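Local structure of pyocin-S2 immunity protein (Pseudomonas aeruginosa, 4QKO) at the interface of chains A and B. The protein binds the nuclease domain of pyocin S2 in a complex that lacks the free toxin's DNase activity, and so probably protects the producing cell. Numbering follows the deposited sequence. Chains: chain A, Pyocin-S2 immunity protein; chain B, Pyocin-S2.

The interface of chains A and B. Residues chain A 38, 42, 49-52; chain B 86-88, 91, 96.
The methylene CG of B:Glu88 packs against the carboxyl carbon CG of A:Asp52 at 3.8 Å, the two side chains crossing with their carboxylate planes 68° apart. The carboxyl carbon CD of B:Glu88 lies 3.9 Å from CA of A:Gly50. The setting is that of a colicin-type immunity protein on an HNH nuclease: the loop residues 49-51 and the start of helix 52-55, which belongs to the family's DLLYYP segment, receive the 3-10 helix 88-90 of the toxin. A:Val38 and B:Ile96 only approach each other loosely through CG1 and CD1. A bend in the B:Glu88 chain (chi2 -85°) turns its carboxylate toward helix 31-45, where it meets A:Lys42 tip to tip. This salt bridge uses the syn lone pair of OE2, with OE1 also near the lysine amine, but the modelled 2.4 Å from NZ of A:Lys42 to OE2 of B:Glu88 is doubtfully short. From the anti side and somewhat out of plane, the backbone N of A:Ser51 donates a nearly straight hydrogen bond to OE2 of B:Glu88 at 2.9 Å. That oxygen thus accepts from both A:Lys42 NZ and A:Ser51 N. A:Ser51 OG stands between its own backbone N and carbonyl carbon (chi1 56°), placed to accept from the amide NE2 of B:Gln91, 2.9 Å away and almost in the amide plane, though the bond is bent. Beyond it, A:Asp52 OD1 takes the backbone N-H of B:Glu88 on its syn side, tilted somewhat out of the carboxylate plane, with N 2.9 Å away. A water bridges the two chains at the rim: it lies 2.6 Å from OG of A:Ser51 and 2.8 Å from the carbonyl O of B:Val86, and also hydrogen-bonds OD1 of A:Asp52.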
ATOM      1  N   VAL A  38       5.861   9.188   2.577  1.00 21.43           N
ATOM      2  CA  VAL A  38       4.640   9.363   1.806  1.00 22.46           C
ATOM      3  C   VAL A  38       3.769  10.519   2.386  1.00 23.71           C
ATOM      4  O   VAL A  38       3.310  11.367   1.632  1.00 21.89           O
ATOM      5  CB  VAL A  38       3.854   8.092   1.687  1.00 22.08           C
ATOM      6  CG1 VAL A  38       2.491   8.362   1.025  1.00 21.81           C
ATOM      7  CG2 VAL A  38       4.597   7.119   0.803  1.00 21.59           C
ATOM      8  N   LYS A  42       2.846  14.105   0.532  1.00 21.36           N
ATOM      9  CA  LYS A  42       1.455  14.664   0.380  1.00 24.43           C
ATOM     10  C   LYS A  42       1.418  16.090   0.882  1.00 26.47           C
ATOM     11  O   LYS A  42       0.886  17.020   0.221  1.00 23.19           O
ATOM     12  CB  LYS A  42       0.486  13.846   1.216  1.00 25.19           C
ATOM     13  CG  LYS A  42       0.143  12.528   0.604  1.00 28.44           C
ATOM     14  CD  LYS A  42      -0.449  11.522   1.577  1.00 31.54           C
ATOM     15  CE  LYS A  42      -1.554  12.048   2.449  1.00 35.30           C
ATOM     16  NZ  LYS A  42      -2.828  12.052   1.671  1.00 37.35           N
ATOM     17  N   SER A  49      -4.439  15.014  -5.437  1.00 19.67           N
ATOM     18  CA  SER A  49      -4.386  13.552  -5.613  1.00 19.38           C
ATOM     19  C   SER A  49      -3.515  12.865  -4.538  1.00 18.01           C
ATOM     20  O   SER A  49      -3.548  11.657  -4.479  1.00 16.38           O
ATOM     21  CB  SER A  49      -3.837  13.186  -7.004  1.00 19.49           C
ATOM     22  OG  SER A  49      -4.607  13.800  -8.065  1.00 18.97           O
ATOM     23  N   GLY A  50      -2.758  13.616  -3.714  1.00 17.30           N
ATOM     24  CA  GLY A  50      -1.937  13.037  -2.640  1.00 18.98           C
ATOM     25  C   GLY A  50      -1.111  11.847  -3.110  1.00 17.20           C
ATOM     26  O   GLY A  50      -0.455  11.897  -4.137  1.00 17.63           O
ATOM     27  N   SER A  51      -1.201  10.734  -2.375  1.00 16.94           N
ATOM     28  CA  SER A  51      -0.380   9.529  -2.683  1.00 16.52           C
ATOM     29  C   SER A  51      -0.822   8.857  -3.996  1.00 16.67           C
ATOM     30  O   SER A  51      -0.108   8.003  -4.525  1.00 16.41           O
ATOM     31  CB  SER A  51      -0.392   8.533  -1.534  1.00 17.52           C
ATOM     32  OG  SER A  51      -1.662   8.113  -1.127  1.00 17.73           O
ATOM     33  N   ASP A  52      -2.001   9.217  -4.552  1.00 15.74           N
ATOM     34  CA  ASP A  52      -2.428   8.571  -5.769  1.00 16.21           C
ATOM     35  C   ASP A  52      -1.477   8.952  -6.888  1.00 15.16           C
ATOM     36  O   ASP A  52      -1.392   8.216  -7.816  1.00 15.99           O
ATOM     37  CB  ASP A  52      -3.836   8.892  -6.256  1.00 17.18           C
ATOM     38  CG  ASP A  52      -4.929   8.383  -5.344  1.00 19.54           C
ATOM     39  OD1 ASP A  52      -4.650   7.647  -4.389  1.00 18.30           O
ATOM     40  OD2 ASP A  52      -6.153   8.733  -5.609  1.00 18.38           O
TER
ATOM     41  N   VAL B  86      -3.603   2.320  -0.133  1.00 15.55           N
ATOM     42  CA  VAL B  86      -4.898   2.465  -0.775  1.00 15.66           C
ATOM     43  C   VAL B  86      -5.038   3.827  -1.465  1.00 15.25           C
ATOM     44  O   VAL B  86      -4.231   4.763  -1.315  1.00 14.84           O
ATOM     45  CB  VAL B  86      -6.100   2.204   0.162  1.00 17.84           C
ATOM     46  CG1 VAL B  86      -5.947   0.819   0.771  1.00 18.96           C
ATOM     47  CG2 VAL B  86      -6.153   3.254   1.273  1.00 18.50           C
ATOM     48  N   ARG B  87      -6.040   3.893  -2.272  1.00 16.22           N
ATOM     49  CA  ARG B  87      -6.435   5.148  -2.919  1.00 17.52           C
ATOM     50  C   ARG B  87      -6.769   6.165  -1.867  1.00 17.04           C
ATOM     51  O   ARG B  87      -7.261   5.825  -0.788  1.00 16.46           O
ATOM     52  CB  ARG B  87      -7.627   4.933  -3.831  1.00 20.35           C
ATOM     53  CG  ARG B  87      -7.306   4.185  -5.105  1.00 24.61           C
ATOM     54  CD  ARG B  87      -8.599   3.749  -5.782  1.00 30.33           C
ATOM     55  NE  ARG B  87      -8.294   3.029  -7.029  1.00 32.45           N
ATOM     56  CZ  ARG B  87      -7.973   3.614  -8.174  1.00 38.72           C
ATOM     57  NH1 ARG B  87      -7.974   4.939  -8.330  1.00 40.69           N
ATOM     58  NH2 ARG B  87      -7.648   2.844  -9.208  1.00 50.01           N
ATOM     59  N   GLU B  88      -6.503   7.428  -2.171  1.00 15.91           N
ATOM     60  CA  GLU B  88      -6.806   8.511  -1.276  1.00 18.12           C
ATOM     61  C   GLU B  88      -8.243   8.436  -0.779  1.00 18.22           C
ATOM     62  O   GLU B  88      -8.478   8.668   0.407  1.00 20.22           O
ATOM     63  CB  GLU B  88      -6.531   9.852  -1.986  1.00 19.98           C
ATOM     64  CG  GLU B  88      -5.025  10.196  -1.990  1.00 24.10           C
ATOM     65  CD  GLU B  88      -4.562  10.915  -0.716  1.00 28.27           C
ATOM     66  OE1 GLU B  88      -5.417  11.522  -0.014  1.00 34.01           O
ATOM     67  OE2 GLU B  88      -3.348  10.893  -0.395  1.00 27.17           O
ATOM     68  N   GLN B  91      -8.520   6.054   2.336  1.00 19.62           N
ATOM     69  CA  GLN B  91      -7.709   6.341   3.512  1.00 21.88           C
ATOM     70  C   GLN B  91      -8.676   6.857   4.633  1.00 27.46           C
ATOM     71  O   GLN B  91      -9.720   7.476   4.366  1.00 26.96           O
ATOM     72  CB  GLN B  91      -6.632   7.381   3.207  1.00 21.65           C
ATOM     73  CG  GLN B  91      -5.715   6.868   2.046  1.00 21.21           C
ATOM     74  CD  GLN B  91      -4.561   7.761   1.692  1.00 23.31           C
ATOM     75  OE1 GLN B  91      -4.396   8.799   2.269  1.00 24.73           O
ATOM     76  NE2 GLN B  91      -3.787   7.374   0.694  1.00 24.73           N
ATOM     77  N   ILE B  96      -3.510   4.177   5.872  1.00 20.89           N
ATOM     78  CA  ILE B  96      -3.371   4.422   4.482  1.00 20.97           C
ATOM     79  C   ILE B  96      -2.993   3.158   3.668  1.00 18.16           C
ATOM     80  O   ILE B  96      -2.784   3.260   2.511  1.00 17.51           O
ATOM     81  CB  ILE B  96      -2.418   5.657   4.200  1.00 23.13           C
ATOM     82  CG1 ILE B  96      -0.993   5.394   4.671  1.00 24.67           C
ATOM     83  CG2 ILE B  96      -2.947   6.882   4.960  1.00 24.49           C
ATOM     84  CD1 ILE B  96      -0.012   6.460   4.226  1.00 25.73           C
TER
HETATM   85  O   HOH W   1      -2.758   6.511  -2.846  1.00 14.82           O